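Local structure of catechol 2,3-dioxygenase (Pseudomonas sp. KL28, 3HPY) at residues G191-C196 against G249-C254; K199-A204 against E267-G272; F71-L74 against T78-K81. The protein probably catalyses the extradiol ring cleavage of catechol by molecular oxygen at a ferrous iron, yielding 2-hydroxymuconic semialdehyde. All coordinates share one frame; numbering follows the deposited sequence.

Overall arrangement
From the N terminus, contact 3 comes first, closing the short connection from strand 65-73 to helix 76-89 in the N-terminal half. Contacts 1 and 2 belong to the other half and cross along the chain, their segments running 191-196, 199-204, 249-254, 267-272. Each closes a long loop: contact 1 sets strand 189-195 against the loop before strand 254-259, and contact 2 sets the turn leading into strand 203-207 against the end of strand 265-270. Both touch the bound 4-methylcatechol, and their centres are about 6 Å apart. L194 meets D202 and I203 through probable backbone hydrogen bonds. Contacts 2 and 3, centres about 22 Å apart, meet where I203 CD1 packs 3.7 Å from F71 CZ.

Contact 1. Residues G191-C196 against G249-C254; sequences GIWLSC and GVTRGC. With MCT (4-methylcatechol), chain J.
W193 and V250 meet in a CH-pi contact: the methyl CG1 of V250 lies over one face of the indole, 3.7 Å from the centroid of the five-membered ring and 20° off its normal. It is displaced toward the NE1-CE2 bond, with W193 CE2 3.5 Å and W193 NE1 3.7 Å from V250 CG1. With chi1 at 171°, CG1 points opposite the valine's own N, which carries it out from the loop to the tryptophan. T251 adds a looser apolar touch, its CG2 coming obliquely to within 4.1 Å of W193 CD1.

The same three side chains share the bound 4-methylcatechol. V250 CG1 and T251 OG1 approach the catechol ring at C6 and C5, each at 3.5 Å, while W193 CZ2 lies 3.6 Å from the methyl carbon C of the ligand. W193 and V250 thus line the methyl end and the adjoining C6 edge, and T251 brings its hydroxyl to C5.

Within the fold, W193 projects from strand 189-195, whose backbone pairs with strands 176-182 and 203-207, and its ring meets that of H201. The loop 249-254 is held against strand 176-182 by a hydrogen bond from T251 N to E179.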
loop_
_atom_site.group_PDB
_atom_site.type_symbol
_atom_site.label_atom_id
_atom_site.label_comp_id
_atom_site.label_asym_id
_atom_site.label_seq_id
_atom_site.Cartn_x
_atom_site.Cartn_y
_atom_site.Cartn_z
ATOM N N GLY C 191 5.815 -8.642 -30.264
ATOM C CA GLY C 191 6.163 -8.958 -28.892
ATOM C C GLY C 191 5.235 -10.057 -28.415
ATOM O O GLY C 191 4.048 -10.074 -28.730
ATOM N N ILE C 192 5.772 -10.956 -27.608
ATOM C CA ILE C 192 5.007 -12.095 -27.156
ATOM C C ILE C 192 5.292 -12.414 -25.677
ATOM O O ILE C 192 6.453 -12.460 -25.258
ATOM C CB ILE C 192 5.357 -13.252 -28.146
ATOM C CG1 ILE C 192 4.463 -13.141 -29.384
ATOM C CG2 ILE C 192 5.287 -14.588 -27.492
ATOM C CD1 ILE C 192 4.799 -14.133 -30.475
ATOM N N TRP C 193 4.225 -12.592 -24.890
ATOM C CA TRP C 193 4.332 -12.910 -23.454
ATOM C C TRP C 193 3.800 -14.319 -23.168
ATOM O O TRP C 193 2.593 -14.553 -23.170
ATOM C CB TRP C 193 3.555 -11.878 -22.621
ATOM C CG TRP C 193 4.259 -10.568 -22.546
ATOM C CD1 TRP C 193 5.008 -10.091 -21.502
ATOM C CD2 TRP C 193 4.394 -9.616 -23.603
ATOM N NE1 TRP C 193 5.611 -8.909 -21.851
ATOM C CE2 TRP C 193 5.253 -8.593 -23.137
ATOM C CE3 TRP C 193 3.883 -9.533 -24.906
ATOM C CZ2 TRP C 193 5.608 -7.493 -23.931
ATOM C CZ3 TRP C 193 4.236 -8.443 -25.696
ATOM C CH2 TRP C 193 5.093 -7.439 -25.204
ATOM N N LEU C 194 4.709 -15.246 -22.886
ATOM C CA LEU C 194 4.327 -16.635 -22.660
ATOM C C LEU C 194 4.292 -17.117 -21.201
ATOM O O LEU C 194 5.123 -16.724 -20.381
ATOM C CB LEU C 194 5.274 -17.536 -23.465
ATOM C CG LEU C 194 5.529 -17.162 -24.931
ATOM C CD1 LEU C 194 6.774 -17.893 -25.422
ATOM C CD2 LEU C 194 4.313 -17.501 -25.790
ATOM N N SER C 195 3.337 -17.992 -20.893
ATOM C CA SER C 195 3.212 -18.561 -19.553
ATOM C C SER C 195 3.204 -20.085 -19.638
ATOM O O SER C 195 2.729 -20.655 -20.613
ATOM C CB SER C 195 1.912 -18.077 -18.884
ATOM O OG SER C 195 1.679 -18.701 -17.620
ATOM N N CYS C 196 3.758 -20.738 -18.623
ATOM C CA CYS C 196 3.761 -22.198 -18.546
ATOM C C CYS C 196 3.140 -22.518 -17.196
ATOM O O CYS C 196 3.432 -23.549 -16.586
ATOM C CB CYS C 196 5.193 -22.746 -18.610
ATOM S SG CYS C 196 6.322 -22.157 -17.318
ATOM N N GLY C 249 0.797 -1.667 -19.449
ATOM C CA GLY C 249 -0.596 -2.022 -19.731
ATOM C C GLY C 249 -0.554 -3.538 -19.844
ATOM O O GLY C 249 -1.327 -4.304 -19.249
ATOM N N VAL C 250 0.412 -3.936 -20.656
ATOM C CA VAL C 250 0.761 -5.311 -20.905
ATOM C C VAL C 250 0.911 -5.840 -19.500
ATOM O O VAL C 250 1.661 -5.269 -18.709
ATOM C CB VAL C 250 2.123 -5.338 -21.591
ATOM C CG1 VAL C 250 2.659 -6.746 -21.697
ATOM C CG2 VAL C 250 2.006 -4.667 -22.931
ATOM N N THR C 251 0.157 -6.887 -19.181
ATOM C CA THR C 251 0.212 -7.526 -17.875
ATOM C C THR C 251 -0.260 -6.707 -16.672
ATOM O O THR C 251 -0.449 -7.271 -15.596
ATOM C CB THR C 251 1.642 -8.068 -17.604
ATOM O OG1 THR C 251 2.512 -7.005 -17.194
ATOM C CG2 THR C 251 2.200 -8.691 -18.885
ATOM N N ARG C 252 -0.466 -5.403 -16.833
ATOM C CA ARG C 252 -0.923 -4.584 -15.705
ATOM C C ARG C 252 0.125 -4.616 -14.573
ATOM O O ARG C 252 -0.128 -4.137 -13.470
ATOM C CB ARG C 252 -2.254 -5.125 -15.136
ATOM C CG ARG C 252 -3.427 -5.442 -16.111
ATOM C CD ARG C 252 -4.582 -6.088 -15.292
ATOM N NE ARG C 252 -5.855 -6.342 -15.980
ATOM C CZ ARG C 252 -6.920 -6.888 -15.384
ATOM N NH1 ARG C 252 -6.855 -7.233 -14.098
ATOM N NH2 ARG C 252 -8.050 -7.082 -16.060
ATOM N N GLY C 253 1.294 -5.189 -14.846
ATOM C CA GLY C 253 2.331 -5.285 -13.826
ATOM C C GLY C 253 3.118 -4.016 -13.539
ATOM O O GLY C 253 3.750 -3.448 -14.430
ATOM N N CYS C 254 3.087 -3.571 -12.285
ATOM C CA CYS C 254 3.811 -2.370 -11.886
ATOM C C CYS C 254 5.283 -2.698 -11.896
ATOM O O CYS C 254 5.672 -3.818 -11.545
ATOM C CB CYS C 254 3.382 -1.939 -10.498
ATOM S SG CYS C 254 1.639 -1.641 -10.434
HETATM C C1 MCT J . 6.413 -5.522 -20.532
HETATM C C2 MCT J . 7.774 -5.760 -20.276
HETATM C C3 MCT J . 8.139 -6.523 -19.143
HETATM O O3 MCT J . 9.432 -6.748 -18.894
HETATM C C4 MCT J . 7.150 -7.055 -18.271
HETATM O O4 MCT J . 7.525 -7.787 -17.185
HETATM C C5 MCT J . 5.773 -6.815 -18.533
HETATM C C6 MCT J . 5.416 -6.047 -19.671
HETATM C C MCT J . 6.016 -4.711 -21.724
#

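Contact 2. Residues K199-A204 against E267-G272; sequences KVHDIA and ETFMGG. With FE (Fe (III) ion), chain I; MCT (4-methylcatechol), chain J.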
loop_
_atom_site.group_PDB
_atom_site.type_symbol
_atom_site.label_atom_id
_atom_site.label_comp_id
_atom_site.label_asym_id
_atom_site.label_seq_id
_atom_site.Cartn_x
_atom_site.Cartn_y
_atom_site.Cartn_z
ATOM N N LYS C 199 0.731 -17.608 -14.236
ATOM C CA LYS C 199 1.336 -16.287 -14.064
ATOM C C LYS C 199 1.123 -15.563 -15.402
ATOM O O LYS C 199 0.947 -16.211 -16.437
ATOM C CB LYS C 199 2.844 -16.405 -13.786
ATOM C CG LYS C 199 3.223 -17.015 -12.447
ATOM C CD LYS C 199 4.693 -17.426 -12.392
ATOM C CE LYS C 199 5.625 -16.257 -12.670
ATOM N NZ LYS C 199 7.037 -16.678 -12.831
ATOM N N VAL C 200 1.130 -14.232 -15.387
ATOM C CA VAL C 200 0.955 -13.452 -16.616
ATOM C C VAL C 200 1.997 -13.849 -17.662
ATOM O O VAL C 200 1.733 -13.790 -18.860
ATOM C CB VAL C 200 1.042 -11.934 -16.345
ATOM C CG1 VAL C 200 -0.329 -11.394 -16.007
ATOM C CG2 VAL C 200 2.015 -11.658 -15.208
ATOM N N HIS C 201 3.185 -14.236 -17.206
ATOM C CA HIS C 201 4.237 -14.723 -18.100
ATOM C C HIS C 201 5.488 -15.195 -17.372
ATOM O O HIS C 201 5.888 -14.643 -16.340
ATOM C CB HIS C 201 4.627 -13.670 -19.136
ATOM C CG HIS C 201 5.333 -12.487 -18.558
ATOM N ND1 HIS C 201 4.929 -11.885 -17.387
ATOM C CD2 HIS C 201 6.384 -11.765 -19.012
ATOM C CE1 HIS C 201 5.699 -10.840 -17.144
ATOM N NE2 HIS C 201 6.590 -10.744 -18.116
ATOM N N ASP C 202 6.100 -16.235 -17.917
ATOM C CA ASP C 202 7.322 -16.771 -17.350
ATOM C C ASP C 202 8.487 -16.310 -18.214
ATOM O O ASP C 202 9.643 -16.333 -17.787
ATOM C CB ASP C 202 7.237 -18.295 -17.295
ATOM C CG ASP C 202 6.267 -18.775 -16.225
ATOM O OD1 ASP C 202 6.665 -18.836 -15.042
ATOM O OD2 ASP C 202 5.100 -19.059 -16.574
ATOM N N ILE C 203 8.167 -15.865 -19.427
ATOM C CA ILE C 203 9.178 -15.391 -20.359
ATOM C C ILE C 203 8.519 -14.624 -21.504
ATOM O O ILE C 203 7.358 -14.880 -21.851
ATOM C CB ILE C 203 10.006 -16.581 -20.924
ATOM C CG1 ILE C 203 11.246 -16.063 -21.660
ATOM C CG2 ILE C 203 9.141 -17.424 -21.852
ATOM C CD1 ILE C 203 12.276 -17.156 -21.966
ATOM N N ALA C 204 9.249 -13.667 -22.077
ATOM C CA ALA C 204 8.720 -12.880 -23.192
ATOM C C ALA C 204 9.812 -12.629 -24.219
ATOM O O ALA C 204 10.995 -12.673 -23.893
ATOM C CB ALA C 204 8.155 -11.548 -22.696
ATOM N N GLU C 267 14.687 -5.926 -13.709
ATOM C CA GLU C 267 13.389 -5.354 -13.364
ATOM C C GLU C 267 12.890 -5.878 -12.022
ATOM O O GLU C 267 13.148 -7.037 -11.659
ATOM C CB GLU C 267 12.372 -5.696 -14.457
ATOM C CG GLU C 267 10.923 -5.366 -14.138
ATOM C CD GLU C 267 9.961 -6.009 -15.132
ATOM O OE1 GLU C 267 10.106 -7.220 -15.386
ATOM O OE2 GLU C 267 9.061 -5.318 -15.651
ATOM N N THR C 268 12.208 -5.004 -11.282
ATOM C CA THR C 268 11.592 -5.365 -10.006
ATOM C C THR C 268 10.125 -5.017 -10.212
ATOM O O THR C 268 9.782 -3.839 -10.347
ATOM C CB THR C 268 12.081 -4.510 -8.811
ATOM O OG1 THR C 268 11.940 -3.121 -9.131
ATOM C CG2 THR C 268 13.513 -4.822 -8.462
ATOM N N PHE C 269 9.258 -6.018 -10.273
ATOM C CA PHE C 269 7.842 -5.714 -10.453
ATOM C C PHE C 269 6.941 -6.599 -9.600
ATOM O O PHE C 269 7.412 -7.511 -8.916
ATOM C CB PHE C 269 7.441 -5.853 -11.925
ATOM C CG PHE C 269 6.930 -7.211 -12.289
ATOM C CD1 PHE C 269 7.776 -8.307 -12.281
ATOM C CD2 PHE C 269 5.583 -7.401 -12.595
ATOM C CE1 PHE C 269 7.291 -9.579 -12.568
ATOM C CE2 PHE C 269 5.089 -8.672 -12.883
ATOM C CZ PHE C 269 5.945 -9.761 -12.869
ATOM N N MET C 270 5.644 -6.296 -9.635
ATOM C CA MET C 270 4.635 -7.064 -8.919
ATOM C C MET C 270 3.252 -6.810 -9.537
ATOM O O MET C 270 3.047 -5.826 -10.254
ATOM C CB MET C 270 4.660 -6.738 -7.410
ATOM C CG MET C 270 4.164 -5.375 -6.986
ATOM S SD MET C 270 2.365 -5.253 -7.059
ATOM C CE MET C 270 1.887 -6.549 -5.919
ATOM N N GLY C 271 2.317 -7.724 -9.293
ATOM C CA GLY C 271 0.980 -7.568 -9.843
ATOM C C GLY C 271 0.710 -8.320 -11.138
ATOM O O GLY C 271 1.514 -9.139 -11.584
ATOM N N GLY C 272 -0.434 -8.027 -11.742
ATOM C CA GLY C 272 -0.809 -8.687 -12.975
ATOM C C GLY C 272 -1.993 -9.569 -12.678
ATOM O O GLY C 272 -2.288 -9.830 -11.512
HETATM FE FE FE I . 9.622 -7.824 -17.394
HETATM C C1 MCT J . 6.413 -5.522 -20.532
HETATM C C2 MCT J . 7.774 -5.760 -20.276
HETATM C C3 MCT J . 8.139 -6.523 -19.143
HETATM O O3 MCT J . 9.432 -6.748 -18.894
HETATM C C4 MCT J . 7.150 -7.055 -18.271
HETATM O O4 MCT J . 7.525 -7.787 -17.185
HETATM C C5 MCT J . 5.773 -6.815 -18.533
HETATM C C6 MCT J . 5.416 -6.047 -19.671
HETATM C C MCT J . 6.016 -4.711 -21.724
#
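V200 and G272 form the close-packed part of the contact and bring the backbones nearest each other, with CA atoms 6.3 Å apart. With no side chain on G272, the valine methyl CG1 lies against bare backbone, 4.1 Å from G272 CA. Solvent begins right beside this: G272 is itself partly exposed, and G271, just before it, is exposed. Both glycines have positive phi angles.

The inner part is buried and organised around iron and catechol, but across the segments it is only a light touch, H201 CE1 approaching F269 CZ obliquely at 4.4 Å. The more telling interaction is polar: H201 NE2 gives a weak hydrogen bond to O4 of 4-methylcatechol, 3.2 Å long and bent to 132°, with O4 at the edge of the imidazole, near its plane. A chi1 of 69° swings this ring in between its backbone N and carbonyl carbon, and it also meets the ring of H154. From the facing strand E267 stretches out an extended side chain whose OE1 binds iron at 2.1 Å.

H154 and H216 complete the protein ligands, the two-histidine, one-carboxylate triad of extradiol dioxygenases. S218 OG hydrogen-bonds to OE1 and T255 OG1 to OE2, so second-shell hydroxyls help hold the carboxylate in place. The catechol chelates the metal through O3 at 1.9 Å and O4 at 2.1 Å; with H201 beside O4, the arrangement is consistent with a substrate activated by the metal and steadied by a nearby imidazole.

Contact 3. Residues F71-L74 against T78-K81; sequences FKVL and TLEK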
loop_
_atom_site.group_PDB
_atom_site.type_symbol
_atom_site.label_atom_id
_atom_site.label_comp_id
_atom_site.label_asym_id
_atom_site.label_seq_id
_atom_site.Cartn_x
_atom_site.Cartn_y
_atom_site.Cartn_z
ATOM N N PHE C 71 14.937 -23.432 -17.252
ATOM C CA PHE C 71 13.612 -23.685 -16.690
ATOM C C PHE C 71 13.593 -25.025 -15.959
ATOM O O PHE C 71 14.004 -26.045 -16.515
ATOM C CB PHE C 71 12.572 -23.755 -17.804
ATOM C CG PHE C 71 12.258 -22.437 -18.443
ATOM C CD1 PHE C 71 11.302 -21.601 -17.887
ATOM C CD2 PHE C 71 12.866 -22.059 -19.642
ATOM C CE1 PHE C 71 10.947 -20.420 -18.511
ATOM C CE2 PHE C 71 12.513 -20.867 -20.277
ATOM C CZ PHE C 71 11.553 -20.051 -19.711
ATOM N N LYS C 72 13.100 -25.038 -14.723
ATOM C CA LYS C 72 13.020 -26.301 -14.001
ATOM C C LYS C 72 11.766 -27.022 -14.477
ATOM O O LYS C 72 10.742 -26.377 -14.711
ATOM C CB LYS C 72 12.947 -26.073 -12.492
ATOM C CG LYS C 72 12.873 -27.377 -11.717
ATOM C CD LYS C 72 13.136 -27.208 -10.242
ATOM C CE LYS C 72 13.000 -28.540 -9.528
ATOM N NZ LYS C 72 13.453 -28.438 -8.112
ATOM N N VAL C 73 11.847 -28.342 -14.655
ATOM C CA VAL C 73 10.681 -29.124 -15.094
ATOM C C VAL C 73 10.220 -30.016 -13.936
ATOM O O VAL C 73 10.915 -30.126 -12.928
ATOM C CB VAL C 73 10.997 -30.002 -16.335
ATOM C CG1 VAL C 73 11.560 -29.132 -17.457
ATOM C CG2 VAL C 73 11.972 -31.114 -15.965
ATOM N N LEU C 74 9.070 -30.662 -14.079
ATOM C CA LEU C 74 8.546 -31.484 -12.994
ATOM C C LEU C 74 9.526 -32.514 -12.435
ATOM O O LEU C 74 9.813 -32.509 -11.227
ATOM C CB LEU C 74 7.256 -32.179 -13.431
ATOM C CG LEU C 74 6.394 -32.799 -12.315
ATOM C CD1 LEU C 74 5.999 -31.746 -11.274
ATOM C CD2 LEU C 74 5.146 -33.391 -12.932
ATOM N N THR C 78 10.123 -36.106 -17.000
ATOM C CA THR C 78 9.637 -35.011 -17.827
ATOM C C THR C 78 10.794 -34.472 -18.659
ATOM O O THR C 78 10.645 -34.199 -19.853
ATOM C CB THR C 78 9.073 -33.875 -16.955
ATOM O OG1 THR C 78 8.153 -34.430 -16.004
ATOM C CG2 THR C 78 8.344 -32.842 -17.815
ATOM N N LEU C 79 11.950 -34.331 -18.011
ATOM C CA LEU C 79 13.151 -33.823 -18.662
ATOM C C LEU C 79 13.459 -34.636 -19.920
ATOM O O LEU C 79 13.570 -34.081 -21.015
ATOM C CB LEU C 79 14.338 -33.886 -17.699
ATOM C CG LEU C 79 15.616 -33.156 -18.117
ATOM C CD1 LEU C 79 15.314 -31.672 -18.279
ATOM C CD2 LEU C 79 16.710 -33.359 -17.068
ATOM N N GLU C 80 13.587 -35.952 -19.756
ATOM C CA GLU C 80 13.876 -36.842 -20.880
ATOM C C GLU C 80 12.804 -36.657 -21.946
ATOM O O GLU C 80 13.092 -36.527 -23.134
ATOM C CB GLU C 80 13.877 -38.301 -20.419
ATOM C CG GLU C 80 14.867 -38.619 -19.310
ATOM C CD GLU C 80 16.296 -38.288 -19.692
ATOM O OE1 GLU C 80 16.587 -38.243 -20.909
ATOM O OE2 GLU C 80 17.126 -38.084 -18.780
ATOM N N LYS C 81 11.558 -36.649 -21.494
ATOM C CA LYS C 81 10.401 -36.493 -22.364
ATOM C C LYS C 81 10.528 -35.241 -23.244
ATOM O O LYS C 81 10.346 -35.304 -24.464
ATOM C CB LYS C 81 9.154 -36.425 -21.485
ATOM C CG LYS C 81 7.863 -36.790 -22.173
ATOM C CD LYS C 81 7.235 -35.600 -22.857
ATOM C CE LYS C 81 5.850 -35.963 -23.377
ATOM N NZ LYS C 81 5.205 -34.815 -24.077
#
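V73 and L79, with T78 and L74 beside them, carry this contact between the end of a strand and the first turns of the helix that follows it. Earlier in the strand segment, F71 packs toward strand 117-121, and K72 points away from the helix to salt bridges with D52 and with D278 of a neighbouring subunit.

V73 is the first residue to engage. Its methyl CG2 lies in the angle between backbone N and carbonyl carbon, and from there it presses against the helix backbone as well as its side chains: L79 N is 3.8 Å from V73 CG2, and L79 CB is 4.0 Å from the same methyl. The leucine then reaches back alongside, bringing CD1 to 4.1 Å from V73 CG2. On the T78 side, the valine methyl is 4.1 Å from T78 CB, so it rests where the two helical residues join. These are ordinary van der Waals distances, and the contact across the segments is apolar in character.

L74 comes next and meets T78 at its polar end, with L74 CB 3.5 Å from T78 OG1. That hydroxyl is already engaged by D75 OD1 in the intervening turn, which helps fix the threonine and leaves the leucine as its apolar neighbour. The L74 side chain also packs on T4, L7 and, in a neighbouring subunit, P277.

The contact joins the start of helix 76-89 to the end of strand 65-73, within the beta-alpha-beta-beta-beta module of the vicinal oxygen chelate fold. Strand 65-73 runs parallel to strand 117-121, joined to it by backbone bonds of F71 and V73, and L79 packs down on L120 of that same strand.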